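Drebrin (Homo sapiens, PDB 5Y1Z) probably binds actin filaments in neurons through its cofilin-like ADF-homology domain. Local coordinates at residues G5-L16 with H103-F111. Sequence-based numbering, arbitrary orientation.
Sequences GVSFSGHRLELL and HVAKVAEFF
The rings of F8 and F110 lie almost parallel in an offset stack, planes 6° apart and centroids separated by 4.0 Å, one carried by the N-terminal loop, the other by helix 104-110. This joins two parts of the actin-depolymerising factor homology (ADF-H) fold: the N-terminal loop and the start of helix 12-23 pack against helix 104-110, whose V107 reaches strands 43-49, 65-72 and 81-88 of the central mixed sheet. The two side chains run past each other in opposite directions: F8 CB sits above F110 CE1, while F110 CB lies over the F8 face, a CH-pi contact 3.9 Å from the ring centroid. With its CG anti to the backbone N (chi1 -177°), F110 extends from its helix into the space between F8 and L16, whose CD2 comes obliquely to F110 CE2 at 3.5 Å. F8 CZ lies 4.0 Å from V107 CG2. With an alanine here the stacked ring is gone, and F110 would probably be freer to turn, with a gap left beside V107. At the F110 rim, near the ring plane, stands the R12 guanidinium, turned 78° from it; its NH2 makes a salt bridge to an acidic side chain on the chain of another protein. Farther along the loop, V6 CG1 rests against the aliphatic chain of K106, whose NZ gives a weak hydrogen bond to V6 O. V6 also covers one face of the H103 imidazole, whose ND1 shares a hydrogen bond with Y36 OH. Over the centre of that imidazole lies V6 N, 3.5 Å from H103 NE2.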
ATOM      1  N   GLY A   5      -0.493   0.938   6.438  1.00 69.24           N
ATOM      2  CA  GLY A   5      -1.901   0.727   6.156  1.00 63.17           C
ATOM      3  C   GLY A   5      -2.409  -0.534   6.828  1.00 55.16           C
ATOM      4  O   GLY A   5      -1.808  -1.054   7.772  1.00 54.21           O
ATOM      5  N   VAL A   6      -3.533  -1.042   6.315  1.00 52.72           N
ATOM      6  CA  VAL A   6      -4.072  -2.298   6.823  1.00 49.81           C
ATOM      7  C   VAL A   6      -2.997  -3.377   6.814  1.00 48.58           C
ATOM      8  O   VAL A   6      -2.206  -3.487   5.877  1.00 53.48           O
ATOM      9  CB  VAL A   6      -5.323  -2.713   6.030  1.00 49.48           C
ATOM     10  CG1 VAL A   6      -4.968  -3.175   4.644  1.00 44.94           C
ATOM     11  CG2 VAL A   6      -6.065  -3.839   6.802  1.00 50.72           C
ATOM     12  N   SER A   7      -2.914  -4.119   7.899  1.00 44.83           N
ATOM     13  CA  SER A   7      -1.987  -5.223   8.037  1.00 45.53           C
ATOM     14  C   SER A   7      -2.740  -6.534   8.241  1.00 46.33           C
ATOM     15  O   SER A   7      -3.761  -6.583   8.936  1.00 49.15           O
ATOM     16  CB  SER A   7      -1.057  -4.990   9.208  1.00 49.39           C
ATOM     17  OG  SER A   7      -0.629  -6.233   9.732  1.00 55.25           O
ATOM     18  N   PHE A   8      -2.244  -7.600   7.626  1.00 44.17           N
ATOM     19  CA  PHE A   8      -2.801  -8.922   7.865  1.00 43.67           C
ATOM     20  C   PHE A   8      -1.799  -9.865   8.518  1.00 48.36           C
ATOM     21  O   PHE A   8      -1.980 -11.081   8.449  1.00 52.83           O
ATOM     22  CB  PHE A   8      -3.321  -9.532   6.569  1.00 43.39           C
ATOM     23  CG  PHE A   8      -4.165  -8.602   5.752  1.00 45.51           C
ATOM     24  CD1 PHE A   8      -5.515  -8.470   6.000  1.00 47.42           C
ATOM     25  CD2 PHE A   8      -3.613  -7.857   4.737  1.00 43.87           C
ATOM     26  CE1 PHE A   8      -6.282  -7.603   5.224  1.00 48.35           C
ATOM     27  CE2 PHE A   8      -4.384  -6.988   3.972  1.00 41.51           C
ATOM     28  CZ  PHE A   8      -5.695  -6.857   4.209  1.00 41.98           C
ATOM     29  N   SER A   9      -0.750  -9.345   9.160  1.00 48.64           N
ATOM     30  CA  SER A   9       0.307 -10.232   9.634  1.00 50.77           C
ATOM     31  C   SER A   9      -0.074 -10.869  10.955  1.00 52.69           C
ATOM     32  O   SER A   9      -0.241 -12.091  11.042  1.00 53.93           O
ATOM     33  CB  SER A   9       1.615  -9.461   9.798  1.00 55.26           C
ATOM     34  OG  SER A   9       2.000  -8.888   8.576  1.00 59.10           O
ATOM     35  N   GLY A  10      -0.253 -10.053  11.989  1.00 54.44           N
ATOM     36  CA  GLY A  10      -0.751 -10.584  13.234  1.00 56.20           C
ATOM     37  C   GLY A  10      -2.166 -11.060  12.998  1.00 60.75           C
ATOM     38  O   GLY A  10      -2.950 -10.412  12.298  1.00 66.79           O
ATOM     39  N   HIS A  11      -2.471 -12.240  13.526  1.00 61.37           N
ATOM     40  CA  HIS A  11      -3.765 -12.907  13.360  1.00 61.10           C
ATOM     41  C   HIS A  11      -3.987 -13.462  11.967  1.00 57.41           C
ATOM     42  O   HIS A  11      -5.132 -13.718  11.600  1.00 59.94           O
ATOM     43  CB  HIS A  11      -4.963 -11.986  13.648  1.00 63.67           C
ATOM     44  CG  HIS A  11      -4.921 -11.304  14.973  1.00 69.43           C
ATOM     45  ND1 HIS A  11      -4.317 -10.077  15.157  1.00 71.11           N
ATOM     46  CD2 HIS A  11      -5.441 -11.655  16.172  1.00 71.87           C
ATOM     47  CE1 HIS A  11      -4.447  -9.713  16.418  1.00 74.04           C
ATOM     48  NE2 HIS A  11      -5.132 -10.650  17.054  1.00 74.82           N
ATOM     49  N   ARG A  12      -2.953 -13.629  11.149  1.00 51.90           N
ATOM     50  CA  ARG A  12      -3.215 -14.027   9.773  1.00 48.09           C
ATOM     51  C   ARG A  12      -3.986 -15.340   9.733  1.00 49.08           C
ATOM     52  O   ARG A  12      -4.997 -15.469   9.021  1.00 51.11           O
ATOM     53  CB  ARG A  12      -1.915 -14.140   8.978  1.00 48.53           C
ATOM     54  CG  ARG A  12      -2.171 -14.523   7.525  1.00 43.87           C
ATOM     55  CD  ARG A  12      -0.904 -14.669   6.779  1.00 47.81           C
ATOM     56  NE  ARG A  12      -0.621 -13.421   6.095  1.00 52.22           N
ATOM     57  CZ  ARG A  12      -0.735 -13.238   4.790  1.00 53.50           C
ATOM     58  NH1 ARG A  12      -1.115 -14.223   4.001  1.00 55.53           N
ATOM     59  NH2 ARG A  12      -0.462 -12.062   4.280  1.00 54.01           N
ATOM     60  N   LEU A  13      -3.544 -16.314  10.532  1.00 48.11           N
ATOM     61  CA  LEU A  13      -4.146 -17.638  10.484  1.00 49.37           C
ATOM     62  C   LEU A  13      -5.623 -17.591  10.856  1.00 48.36           C
ATOM     63  O   LEU A  13      -6.447 -18.277  10.235  1.00 49.56           O
ATOM     64  CB  LEU A  13      -3.377 -18.590  11.398  1.00 55.23           C
ATOM     65  CG  LEU A  13      -3.874 -20.037  11.411  1.00 56.37           C
ATOM     66  CD1 LEU A  13      -3.820 -20.527  10.013  1.00 55.15           C
ATOM     67  CD2 LEU A  13      -3.031 -20.915  12.326  1.00 57.59           C
ATOM     68  N   GLU A  14      -5.987 -16.773  11.849  1.00 47.34           N
ATOM     69  CA  GLU A  14      -7.397 -16.688  12.212  1.00 46.49           C
ATOM     70  C   GLU A  14      -8.211 -16.073  11.079  1.00 48.51           C
ATOM     71  O   GLU A  14      -9.303 -16.568  10.747  1.00 50.99           O
ATOM     72  CB  GLU A  14      -7.578 -15.897  13.512  1.00 45.51           C
ATOM     73  N   LEU A  15      -7.681 -15.015  10.452  1.00 45.71           N
ATOM     74  CA  LEU A  15      -8.410 -14.359   9.372  1.00 43.44           C
ATOM     75  C   LEU A  15      -8.676 -15.321   8.223  1.00 43.65           C
ATOM     76  O   LEU A  15      -9.810 -15.430   7.720  1.00 42.52           O
ATOM     77  CB  LEU A  15      -7.629 -13.142   8.873  1.00 45.65           C
ATOM     78  CG  LEU A  15      -6.995 -12.148   9.858  1.00 45.08           C
ATOM     79  CD1 LEU A  15      -6.053 -11.197   9.120  1.00 46.00           C
ATOM     80  CD2 LEU A  15      -8.057 -11.388  10.633  1.00 40.44           C
ATOM     81  N   LEU A  16      -7.640 -16.039   7.790  1.00 44.90           N
ATOM     82  CA  LEU A  16      -7.854 -16.935   6.669  1.00 44.64           C
ATOM     83  C   LEU A  16      -8.653 -18.169   7.060  1.00 48.06           C
ATOM     84  O   LEU A  16      -9.325 -18.738   6.205  1.00 48.67           O
ATOM     85  CB  LEU A  16      -6.521 -17.319   6.063  1.00 44.66           C
ATOM     86  CG  LEU A  16      -5.978 -16.089   5.331  1.00 48.87           C
ATOM     87  CD1 LEU A  16      -4.546 -16.325   4.822  1.00 43.26           C
ATOM     88  CD2 LEU A  16      -6.904 -15.626   4.209  1.00 40.49           C
ATOM     89  N   HIS A 103      -7.913   1.354   2.504  1.00 50.15           N
ATOM     90  CA  HIS A 103      -7.633  -0.055   2.791  1.00 49.64           C
ATOM     91  C   HIS A 103      -8.578  -1.025   2.088  1.00 47.99           C
ATOM     92  O   HIS A 103      -8.207  -2.191   1.881  1.00 50.77           O
ATOM     93  CB  HIS A 103      -7.717  -0.341   4.305  1.00 47.71           C
ATOM     94  CG  HIS A 103      -6.861   0.554   5.138  1.00 49.30           C
ATOM     95  ND1 HIS A 103      -7.073   0.740   6.487  1.00 49.00           N
ATOM     96  CD2 HIS A 103      -5.797   1.326   4.813  1.00 50.79           C
ATOM     97  CE1 HIS A 103      -6.174   1.586   6.959  1.00 50.35           C
ATOM     98  NE2 HIS A 103      -5.386   1.955   5.963  1.00 52.22           N
ATOM     99  N   VAL A 104      -9.774  -0.573   1.708  1.00 42.51           N
ATOM    100  CA  VAL A 104     -10.824  -1.497   1.287  1.00 42.17           C
ATOM    101  C   VAL A 104     -10.317  -2.414   0.181  1.00 48.15           C
ATOM    102  O   VAL A 104     -10.448  -3.641   0.261  1.00 52.59           O
ATOM    103  CB  VAL A 104     -12.073  -0.714   0.850  1.00 42.31           C
ATOM    104  CG1 VAL A 104     -13.126  -1.655   0.285  1.00 43.42           C
ATOM    105  CG2 VAL A 104     -12.612   0.096   2.014  1.00 41.12           C
ATOM    106  N   ALA A 105      -9.686  -1.834  -0.846  1.00 51.14           N
ATOM    107  CA  ALA A 105      -9.217  -2.630  -1.978  1.00 54.48           C
ATOM    108  C   ALA A 105      -8.224  -3.701  -1.541  1.00 57.60           C
ATOM    109  O   ALA A 105      -8.240  -4.829  -2.052  1.00 59.59           O
ATOM    110  CB  ALA A 105      -8.577  -1.726  -3.019  1.00 54.87           C
ATOM    111  N   LYS A 106      -7.323  -3.346  -0.631  1.00 56.00           N
ATOM    112  CA  LYS A 106      -6.361  -4.302  -0.104  1.00 57.84           C
ATOM    113  C   LYS A 106      -7.058  -5.423   0.682  1.00 53.32           C
ATOM    114  O   LYS A 106      -6.654  -6.590   0.597  1.00 49.20           O
ATOM    115  CB  LYS A 106      -5.350  -3.523   0.733  1.00 63.07           C
ATOM    116  CG  LYS A 106      -3.997  -4.144   0.921  1.00 69.68           C
ATOM    117  CD  LYS A 106      -3.049  -3.038   1.278  1.00 76.09           C
ATOM    118  CE  LYS A 106      -2.038  -3.459   2.309  1.00 83.18           C
ATOM    119  NZ  LYS A 106      -1.452  -2.221   2.939  1.00 86.36           N
ATOM    120  N   VAL A 107      -8.127  -5.100   1.427  1.00 50.94           N
ATOM    121  CA  VAL A 107      -8.901  -6.142   2.106  1.00 47.53           C
ATOM    122  C   VAL A 107      -9.581  -7.069   1.092  1.00 48.36           C
ATOM    123  O   VAL A 107      -9.564  -8.297   1.245  1.00 47.59           O
ATOM    124  CB  VAL A 107      -9.928  -5.512   3.061  1.00 47.49           C
ATOM    125  CG1 VAL A 107     -10.946  -6.564   3.508  1.00 48.44           C
ATOM    126  CG2 VAL A 107      -9.225  -4.908   4.276  1.00 47.75           C
ATOM    127  N   ALA A 108     -10.192  -6.506   0.044  1.00 47.91           N
ATOM    128  CA  ALA A 108     -10.810  -7.346  -0.979  1.00 47.79           C
ATOM    129  C   ALA A 108      -9.776  -8.211  -1.667  1.00 50.98           C
ATOM    130  O   ALA A 108     -10.066  -9.345  -2.072  1.00 54.14           O
ATOM    131  CB  ALA A 108     -11.546  -6.495  -2.010  1.00 46.54           C
ATOM    132  N   GLU A 109      -8.565  -7.698  -1.807  1.00 53.87           N
ATOM    133  CA  GLU A 109      -7.531  -8.495  -2.437  1.00 58.29           C
ATOM    134  C   GLU A 109      -7.085  -9.609  -1.513  1.00 58.79           C
ATOM    135  O   GLU A 109      -6.708 -10.691  -1.980  1.00 57.17           O
ATOM    136  CB  GLU A 109      -6.349  -7.599  -2.802  1.00 60.01           C
ATOM    137  CG  GLU A 109      -5.346  -8.244  -3.689  1.00 66.47           C
ATOM    138  CD  GLU A 109      -5.934  -8.618  -5.023  1.00 72.91           C
ATOM    139  OE1 GLU A 109      -6.966  -8.023  -5.397  1.00 72.39           O
ATOM    140  OE2 GLU A 109      -5.361  -9.495  -5.707  1.00 78.97           O
ATOM    141  N   PHE A 110      -7.162  -9.371  -0.201  1.00 57.63           N
ATOM    142  CA  PHE A 110      -6.741 -10.388   0.746  1.00 53.60           C
ATOM    143  C   PHE A 110      -7.720 -11.554   0.761  1.00 55.78           C
ATOM    144  O   PHE A 110      -7.309 -12.721   0.694  1.00 59.55           O
ATOM    145  CB  PHE A 110      -6.566  -9.770   2.134  1.00 44.70           C
ATOM    146  CG  PHE A 110      -6.053 -10.736   3.164  1.00 47.23           C
ATOM    147  CD1 PHE A 110      -4.680 -10.974   3.289  1.00 47.54           C
ATOM    148  CD2 PHE A 110      -6.922 -11.369   4.041  1.00 47.65           C
ATOM    149  CE1 PHE A 110      -4.183 -11.861   4.225  1.00 47.33           C
ATOM    150  CE2 PHE A 110      -6.424 -12.255   4.993  1.00 49.50           C
ATOM    151  CZ  PHE A 110      -5.046 -12.491   5.077  1.00 49.14           C
ATOM    152  N   PHE A 111      -9.021 -11.256   0.796  1.00 51.87           N
ATOM    153  CA  PHE A 111     -10.048 -12.297   0.821  1.00 53.61           C
ATOM    154  C   PHE A 111     -10.537 -12.611  -0.588  1.00 56.03           C
ATOM    155  O   PHE A 111     -11.669 -12.296  -0.964  1.00 56.88           O
ATOM    156  CB  PHE A 111     -11.198 -11.884   1.728  1.00 51.44           C
ATOM    157  CG  PHE A 111     -10.786 -11.627   3.146  1.00 49.69           C
ATOM    158  CD1 PHE A 111     -10.418 -12.688   3.971  1.00 50.16           C
ATOM    159  CD2 PHE A 111     -10.840 -10.355   3.682  1.00 48.93           C
ATOM    160  CE1 PHE A 111     -10.061 -12.479   5.290  1.00 49.14           C
ATOM    161  CE2 PHE A 111     -10.478 -10.132   5.005  1.00 49.86           C
ATOM    162  CZ  PHE A 111     -10.090 -11.206   5.810  1.00 49.57           C
TER